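Local coordinates for D-2-hydroxyacid dehydrogensase protein (PDB 4LSW) that probably catalyses the reversible NAD-dependent interconversion of D-2-hydroxyacids and 2-oxoacids, as a member of the D-isomer-specific 2-hydroxyacid dehydrogenase family, at residues Ala60-Cys65 / Arg87-Gln92; Arg146-Leu151 / Arg162-Phe167; Glu241-Ala246 / Gly250-Ala255. All blocks are in the same frame, centred on the assembly; numbering follows the deposited sequence.

Interaction 1. Residues Ala60-Cys65 / Arg87-Gln92; sequences ALIEAC and RERGIQ
The guanidinium of Arg89 and the carboxylate of Glu63 stand almost at right angles, their planes 87° apart, and the groups around the guanidinium, Ile62 CG2 and Glu63 CG, approach it obliquely. Glu63 touches with its methylene: CG lies 3.6 Å from Arg89 NH2. Its OE2 stays 4.2 Å from the same NH2, well out of the guanidinium plane, so any attraction between the charges is probably electrostatic only, with no N-H aimed at the oxygen. A water closes the gap. It donates to Glu63 OE2 at 2.5 Å and accepts from Arg89 NH2 at 3.1 Å, giving a solvent-mediated link on the outer side of the contact. The other terminal nitrogen is held within its own segment, by a salt bridge from Arg89 NH1 to Glu88 OE1 of 3.0 Å; Glu88 OE1 is shared with Arg59.

Beneath this polar, solvent-facing layer the contact is apolar. With Ile62 CG1 turned beside the backbone N (chi1 -71°), the CG2 methyl is the branch left anti to it, and it projects between Arg89 and Ile91. There it meets Arg89 CD at 3.5 Å and Ile91 CD1 at 3.5 Å. The extended run of Arg89 from CG to NE therefore passes beside an isoleucine methyl before its charged end reaches the water, and the aliphatic part of Arg89 lies against the buried Ile62. Ala85 and Cys86 of helix 83-89 extend the surface against which Ile62 rests, and Ile91 also touches Leu68. The chain turns out of helix 83-89 at Gly90, whose phi is positive, and this sets Ile91 back against the neighbouring helix. Two adjacent crossover helices packed in this way, linking the parallel strands 48-52, 70-74 and 92-94, are consistent with the flavodoxin-like fold of the domain that binds substrate in related D-2-hydroxyacid dehydrogenases.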
# COMPACT_ATOMS: atom_id res chain seq x y z
N ALA A 60 9.71 -24.24 2.66
CA ALA A 60 10.96 -24.83 3.13
C ALA A 60 11.36 -24.24 4.48
O ALA A 60 11.85 -24.94 5.36
CB ALA A 60 12.07 -24.64 2.11
N LEU A 61 11.13 -22.94 4.65
CA LEU A 61 11.43 -22.30 5.93
C LEU A 61 10.53 -22.84 7.03
O LEU A 61 10.98 -23.15 8.14
CB LEU A 61 11.27 -20.79 5.82
CG LEU A 61 11.48 -20.09 7.15
CD1 LEU A 61 12.91 -20.32 7.64
CD2 LEU A 61 11.16 -18.61 7.05
N ILE A 62 9.24 -22.95 6.73
CA ILE A 62 8.28 -23.53 7.65
C ILE A 62 8.66 -24.96 8.04
O ILE A 62 8.58 -25.34 9.21
CB ILE A 62 6.86 -23.45 7.05
CG1 ILE A 62 6.39 -22.00 7.02
CG2 ILE A 62 5.89 -24.32 7.83
CD1 ILE A 62 5.22 -21.72 6.09
N GLU A 63 9.11 -25.74 7.06
CA GLU A 63 9.55 -27.11 7.31
C GLU A 63 10.77 -27.17 8.22
O GLU A 63 10.96 -28.12 8.98
CB GLU A 63 9.87 -27.84 6.00
CG GLU A 63 8.65 -28.11 5.11
CD GLU A 63 9.03 -28.57 3.71
OE1 GLU A 63 9.88 -27.92 3.07
OE2 GLU A 63 8.46 -29.59 3.26
N ALA A 64 11.61 -26.13 8.15
CA ALA A 64 12.82 -26.08 8.96
C ALA A 64 12.50 -25.67 10.39
O ALA A 64 13.37 -25.73 11.26
CB ALA A 64 13.82 -25.10 8.34
N CYS A 65 11.26 -25.26 10.63
CA CYS A 65 10.81 -24.86 11.96
C CYS A 65 9.66 -25.76 12.40
O CYS A 65 8.51 -25.33 12.43
CB CYS A 65 10.38 -23.39 11.97
SG CYS A 65 11.67 -22.20 11.48
N ARG A 87 -1.70 -23.93 6.91
CA ARG A 87 -2.93 -24.63 7.24
C ARG A 87 -2.73 -26.14 7.40
O ARG A 87 -3.44 -26.77 8.19
CB ARG A 87 -4.02 -24.32 6.21
CG ARG A 87 -4.50 -22.88 6.29
CD ARG A 87 -5.77 -22.68 5.49
NE ARG A 87 -6.25 -21.30 5.55
CZ ARG A 87 -6.01 -20.39 4.61
NH1 ARG A 87 -5.31 -20.70 3.53
NH2 ARG A 87 -6.49 -19.16 4.75
N GLU A 88 -1.78 -26.70 6.66
CA GLU A 88 -1.42 -28.11 6.83
C GLU A 88 -0.93 -28.37 8.25
O GLU A 88 -1.14 -29.45 8.80
CB GLU A 88 -0.30 -28.51 5.87
CG GLU A 88 -0.69 -28.67 4.42
CD GLU A 88 0.52 -28.78 3.51
OE1 GLU A 88 1.66 -28.84 4.03
OE2 GLU A 88 0.34 -28.80 2.27
N ARG A 89 -0.28 -27.37 8.84
CA ARG A 89 0.47 -27.55 10.08
C ARG A 89 -0.16 -26.94 11.32
O ARG A 89 0.37 -27.08 12.42
CB ARG A 89 1.89 -27.01 9.90
CG ARG A 89 2.66 -27.76 8.85
CD ARG A 89 4.03 -27.18 8.62
NE ARG A 89 4.91 -28.19 8.05
CZ ARG A 89 4.82 -28.63 6.80
NH1 ARG A 89 3.90 -28.14 5.97
NH2 ARG A 89 5.66 -29.56 6.37
N GLY A 90 -1.28 -26.25 11.16
CA GLY A 90 -1.92 -25.61 12.28
C GLY A 90 -1.22 -24.32 12.66
O GLY A 90 -1.40 -23.81 13.76
N ILE A 91 -0.44 -23.78 11.73
CA ILE A 91 0.25 -22.52 11.99
C ILE A 91 -0.70 -21.34 11.75
O ILE A 91 -1.37 -21.28 10.72
CB ILE A 91 1.50 -22.38 11.10
CG1 ILE A 91 2.51 -23.48 11.45
CG2 ILE A 91 2.15 -21.00 11.26
CD1 ILE A 91 3.53 -23.71 10.37
N GLN A 92 -0.74 -20.43 12.72
CA GLN A 92 -1.57 -19.23 12.62
C GLN A 92 -0.77 -18.06 12.06
O GLN A 92 0.45 -18.04 12.15
CB GLN A 92 -2.15 -18.90 14.00
CG GLN A 92 -3.04 -20.01 14.56
CD GLN A 92 -3.42 -19.77 16.01
OE1 GLN A 92 -4.31 -18.97 16.30
NE2 GLN A 92 -2.76 -20.48 16.92
O HOH W 1 5.98 -29.32 3.27

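Interaction 2. Residues Arg146-Leu151 / Arg162-Phe167; sequences RRAGVL and RRLAGF
Leu164 packs against Ala148 and Val150, pinning helix 155-165 to strand 147-151 in the opening beta-alpha-beta unit of the Rossmann fold. The tight part of the contact is small and wholly apolar. A single methyl, Leu164 CD1, does the touching: it sits 3.8 Å from Ala148 CB and 4.1 Å from Val150 CG2. Those two residues alternate with Gly149 along the strand, so both turn their side chains to the helix while the glycine between them adds nothing on this side. On Leu164, CG is anti to the carbonyl carbon (chi1 -59°), a rotation that turns CG and its CD1 methyl to Ala148 and Val150. Around it, Ile171, Phe202, Met169 and Met112 also meet Leu164, so the leucine belongs to a core built by several strands and helix 101-116. Val150 also touches the glycine-rich turn that follows the strand, a GxGxxG-like pattern consistent with dinucleotide binding.

The outer side of the helix is quite different. Arg162 and Gly166 are exposed there and do not touch the strand; Ala165 is exposed too, yet its side chain touches Ile171 of strand 170-174. Arg162 pairs with Glu159, and Arg163 with both Glu159 and Asp106, so these arginines are engaged by charges rather than by the sheet. Phe167 starts toward the strand, but its ring leads off to Leu113 of helix 101-116. The carbonyl of Arg163 meets that ring at its edge, in plane, and the backbone of Phe167 donates from N to Leu164 O at 3.0 Å.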
# COMPACT_ATOMS: atom_id res chain seq x y z
N ARG A 146 -15.41 19.45 -8.42
CA ARG A 146 -15.30 18.69 -9.66
C ARG A 146 -15.60 17.21 -9.40
O ARG A 146 -16.05 16.85 -8.31
CB ARG A 146 -13.93 18.93 -10.31
CG ARG A 146 -13.72 20.42 -10.70
CD ARG A 146 -12.41 20.65 -11.42
NE ARG A 146 -12.36 19.99 -12.72
CZ ARG A 146 -11.24 19.74 -13.39
NH1 ARG A 146 -10.07 20.09 -12.89
NH2 ARG A 146 -11.30 19.13 -14.57
N ARG A 147 -15.40 16.36 -10.41
CA ARG A 147 -15.87 14.98 -10.33
C ARG A 147 -14.72 14.03 -10.01
O ARG A 147 -13.68 14.07 -10.66
CB ARG A 147 -16.53 14.59 -11.65
CG ARG A 147 -17.70 15.51 -12.05
CD ARG A 147 -18.06 15.30 -13.52
NE ARG A 147 -16.91 15.53 -14.38
CZ ARG A 147 -16.88 15.26 -15.68
NH1 ARG A 147 -17.93 14.75 -16.29
NH2 ARG A 147 -15.77 15.52 -16.38
N ALA A 148 -14.92 13.17 -9.01
CA ALA A 148 -13.90 12.21 -8.61
C ALA A 148 -14.48 10.82 -8.53
O ALA A 148 -15.60 10.64 -8.04
CB ALA A 148 -13.29 12.63 -7.26
N GLY A 149 -13.71 9.85 -9.00
CA GLY A 149 -14.10 8.45 -8.92
C GLY A 149 -13.12 7.71 -8.04
O GLY A 149 -11.92 7.97 -8.08
N VAL A 150 -13.64 6.77 -7.26
CA VAL A 150 -12.81 5.93 -6.41
C VAL A 150 -12.98 4.47 -6.83
O VAL A 150 -14.08 3.91 -6.73
CB VAL A 150 -13.15 6.14 -4.93
CG1 VAL A 150 -12.25 5.30 -4.03
CG2 VAL A 150 -13.03 7.62 -4.57
N LEU A 151 -11.89 3.88 -7.31
CA LEU A 151 -11.89 2.50 -7.79
C LEU A 151 -11.44 1.58 -6.66
O LEU A 151 -10.25 1.52 -6.31
CB LEU A 151 -10.97 2.36 -9.01
CG LEU A 151 -10.87 0.96 -9.61
CD1 LEU A 151 -12.25 0.44 -9.98
CD2 LEU A 151 -9.99 1.02 -10.84
N ARG A 162 -14.19 10.27 1.94
CA ARG A 162 -14.55 11.18 3.04
C ARG A 162 -13.80 12.49 2.91
O ARG A 162 -14.37 13.57 3.11
CB ARG A 162 -14.29 10.53 4.40
CG ARG A 162 -15.20 9.35 4.68
CD ARG A 162 -14.88 8.71 6.02
NE ARG A 162 -15.27 9.59 7.11
CZ ARG A 162 -14.45 10.05 8.04
NH1 ARG A 162 -13.17 9.70 8.05
NH2 ARG A 162 -14.93 10.86 8.99
N ARG A 163 -12.52 12.40 2.54
CA ARG A 163 -11.70 13.59 2.35
C ARG A 163 -12.16 14.38 1.13
O ARG A 163 -12.19 15.61 1.15
CB ARG A 163 -10.21 13.23 2.23
CG ARG A 163 -9.59 12.83 3.57
CD ARG A 163 -8.56 11.74 3.35
NE ARG A 163 -7.91 11.40 4.61
CZ ARG A 163 -8.45 10.64 5.55
NH1 ARG A 163 -9.67 10.14 5.39
NH2 ARG A 163 -7.77 10.39 6.67
N LEU A 164 -12.51 13.69 0.05
CA LEU A 164 -12.99 14.37 -1.16
C LEU A 164 -14.30 15.11 -0.92
O LEU A 164 -14.55 16.16 -1.53
CB LEU A 164 -13.15 13.39 -2.31
CG LEU A 164 -11.91 12.63 -2.74
CD1 LEU A 164 -12.27 11.57 -3.78
CD2 LEU A 164 -10.81 13.58 -3.26
N ALA A 165 -15.15 14.58 -0.04
CA ALA A 165 -16.43 15.23 0.24
C ALA A 165 -16.26 16.62 0.86
O ALA A 165 -17.09 17.50 0.64
CB ALA A 165 -17.30 14.34 1.14
N GLY A 166 -15.18 16.81 1.62
CA GLY A 166 -14.89 18.10 2.22
C GLY A 166 -14.53 19.15 1.17
O GLY A 166 -14.62 20.36 1.44
N PHE A 167 -14.14 18.69 -0.02
CA PHE A 167 -13.88 19.55 -1.18
C PHE A 167 -15.11 19.67 -2.10
O PHE A 167 -15.00 20.17 -3.23
CB PHE A 167 -12.68 19.01 -1.98
CG PHE A 167 -11.37 19.15 -1.26
CD1 PHE A 167 -10.96 18.22 -0.32
CD2 PHE A 167 -10.54 20.24 -1.51
CE1 PHE A 167 -9.76 18.35 0.35
CE2 PHE A 167 -9.33 20.39 -0.83
CZ PHE A 167 -8.94 19.44 0.10

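Interaction 3. Residues Glu241-Ala246 / Gly250-Ala255; sequences EALIAA and GRLGSA
Ala246 meets Arg251 and Leu252 where helix 240-249 gives way to the chain leading into strand 254-257. One backbone hydrogen bond crosses: Leu252 N donates to Ala246 O at 3.2 Å, nearly straight at 164°, although the donor stands well above the carbonyl plane, 65° out of it. Gly250, with positive phi, turns the chain back so that this bond can form.

The polar side-chain contribution is Arg251. Bent at chi3, it folds over the last turns of the helix until Ala246 CA lies 3.5 Å above one face of the guanidinium, offset toward the rim. A water sits at the guanidinium edge, in plane, accepting from Arg251 NH2 at 2.9 Å and donating to Ala242 O at 2.7 Å. Salt bridges to Glu221 and Asp249 hold the group as well. An alanine at Arg251 would probably leave Glu221 and Asp249 without this positive partner, and the CA and CB of Ala246 without the group that lies over them.

The apolar layer lies deeper. Leu243 CD1 touches Leu252 CD2 at 3.5 Å, and the CB atoms of Ala246 and Leu252 are 4.1 Å apart. Ile220 of helix 217-223 and Leu229 of strand 228-231 share this core. Such a helix, turned back through a glycine onto the next parallel strand, completes a beta-alpha-beta unit of the Rossmann-type NAD-binding domain.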
# COMPACT_ATOMS: atom_id res chain seq x y z
N GLU A 241 2.47 -0.01 -19.42
CA GLU A 241 2.73 0.28 -20.82
C GLU A 241 1.61 1.10 -21.44
O GLU A 241 1.86 2.06 -22.17
CB GLU A 241 2.91 -1.02 -21.61
CG GLU A 241 4.23 -1.75 -21.32
CD GLU A 241 5.46 -0.98 -21.78
OE1 GLU A 241 5.35 -0.06 -22.61
OE2 GLU A 241 6.56 -1.31 -21.30
N ALA A 242 0.37 0.74 -21.12
CA ALA A 242 -0.78 1.51 -21.58
C ALA A 242 -0.78 2.90 -20.95
O ALA A 242 -1.15 3.88 -21.61
CB ALA A 242 -2.06 0.80 -21.26
N LEU A 243 -0.38 2.98 -19.68
CA LEU A 243 -0.38 4.25 -18.96
C LEU A 243 0.66 5.20 -19.54
O LEU A 243 0.38 6.37 -19.82
CB LEU A 243 -0.11 4.00 -17.47
CG LEU A 243 0.00 5.24 -16.57
CD1 LEU A 243 -1.23 6.10 -16.72
CD2 LEU A 243 0.18 4.83 -15.13
N ILE A 244 1.87 4.68 -19.78
CA ILE A 244 2.93 5.50 -20.32
C ILE A 244 2.60 6.01 -21.73
O ILE A 244 2.77 7.19 -22.02
CB ILE A 244 4.27 4.73 -20.31
CG1 ILE A 244 4.73 4.56 -18.85
CG2 ILE A 244 5.33 5.49 -21.08
CD1 ILE A 244 5.83 3.54 -18.66
N ALA A 245 2.09 5.13 -22.59
CA ALA A 245 1.72 5.54 -23.93
C ALA A 245 0.63 6.60 -23.93
O ALA A 245 0.66 7.55 -24.72
CB ALA A 245 1.28 4.33 -24.75
N ALA A 246 -0.35 6.45 -23.04
CA ALA A 246 -1.45 7.40 -22.98
C ALA A 246 -0.99 8.77 -22.46
O ALA A 246 -1.44 9.80 -22.96
CB ALA A 246 -2.58 6.87 -22.13
N GLY A 250 -1.09 12.22 -24.79
CA GLY A 250 -2.09 13.18 -24.37
C GLY A 250 -3.48 12.58 -24.22
O GLY A 250 -4.44 13.30 -23.97
N ARG A 251 -3.59 11.26 -24.37
CA ARG A 251 -4.86 10.58 -24.16
C ARG A 251 -5.27 10.56 -22.67
O ARG A 251 -6.45 10.45 -22.35
CB ARG A 251 -4.84 9.15 -24.73
CG ARG A 251 -4.93 9.09 -26.25
CD ARG A 251 -4.89 7.66 -26.79
NE ARG A 251 -3.54 7.09 -26.69
CZ ARG A 251 -3.22 6.02 -25.97
NH1 ARG A 251 -1.96 5.61 -25.94
NH2 ARG A 251 -4.14 5.34 -25.30
N LEU A 252 -4.28 10.64 -21.79
CA LEU A 252 -4.52 10.85 -20.36
C LEU A 252 -3.83 12.14 -19.99
O LEU A 252 -2.68 12.37 -20.38
CB LEU A 252 -3.94 9.72 -19.52
CG LEU A 252 -4.12 9.92 -18.01
CD1 LEU A 252 -5.60 10.02 -17.64
CD2 LEU A 252 -3.45 8.81 -17.25
N GLY A 253 -4.52 12.97 -19.21
CA GLY A 253 -3.99 14.27 -18.83
C GLY A 253 -2.78 14.24 -17.92
O GLY A 253 -1.79 14.93 -18.18
N SER A 254 -2.86 13.46 -16.84
CA SER A 254 -1.78 13.41 -15.87
C SER A 254 -1.93 12.22 -14.94
O SER A 254 -2.98 11.58 -14.91
CB SER A 254 -1.73 14.71 -15.05
OG SER A 254 -2.92 14.88 -14.29
N ALA A 255 -0.88 11.94 -14.18
CA ALA A 255 -0.90 10.86 -13.21
C ALA A 255 -0.09 11.24 -11.99
O ALA A 255 0.87 12.01 -12.08
CB ALA A 255 -0.34 9.59 -13.83
O HOH W 2 -2.42 3.34 -23.98

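From the N terminus, interaction 1 comes first: it closes a loop of 21 residues, strand 70-74 among them, and joins two successive helices that flank the six-stranded sheet. The chain then passes through helix 101-116 into the other domain. Interaction 2 closes a short loop there, strand 147-151 back to its own helix 155-165. Interaction 3 closes a still shorter one, from helix 240-249 into strand 254-257. The three follow in series, none nesting or crossing. Interactions 2 and 3 belong to the same seven-stranded parallel sheet, their centres about 22 Å apart, whereas interaction 1 lies about 44 Å between centres from either, across the chain's centre.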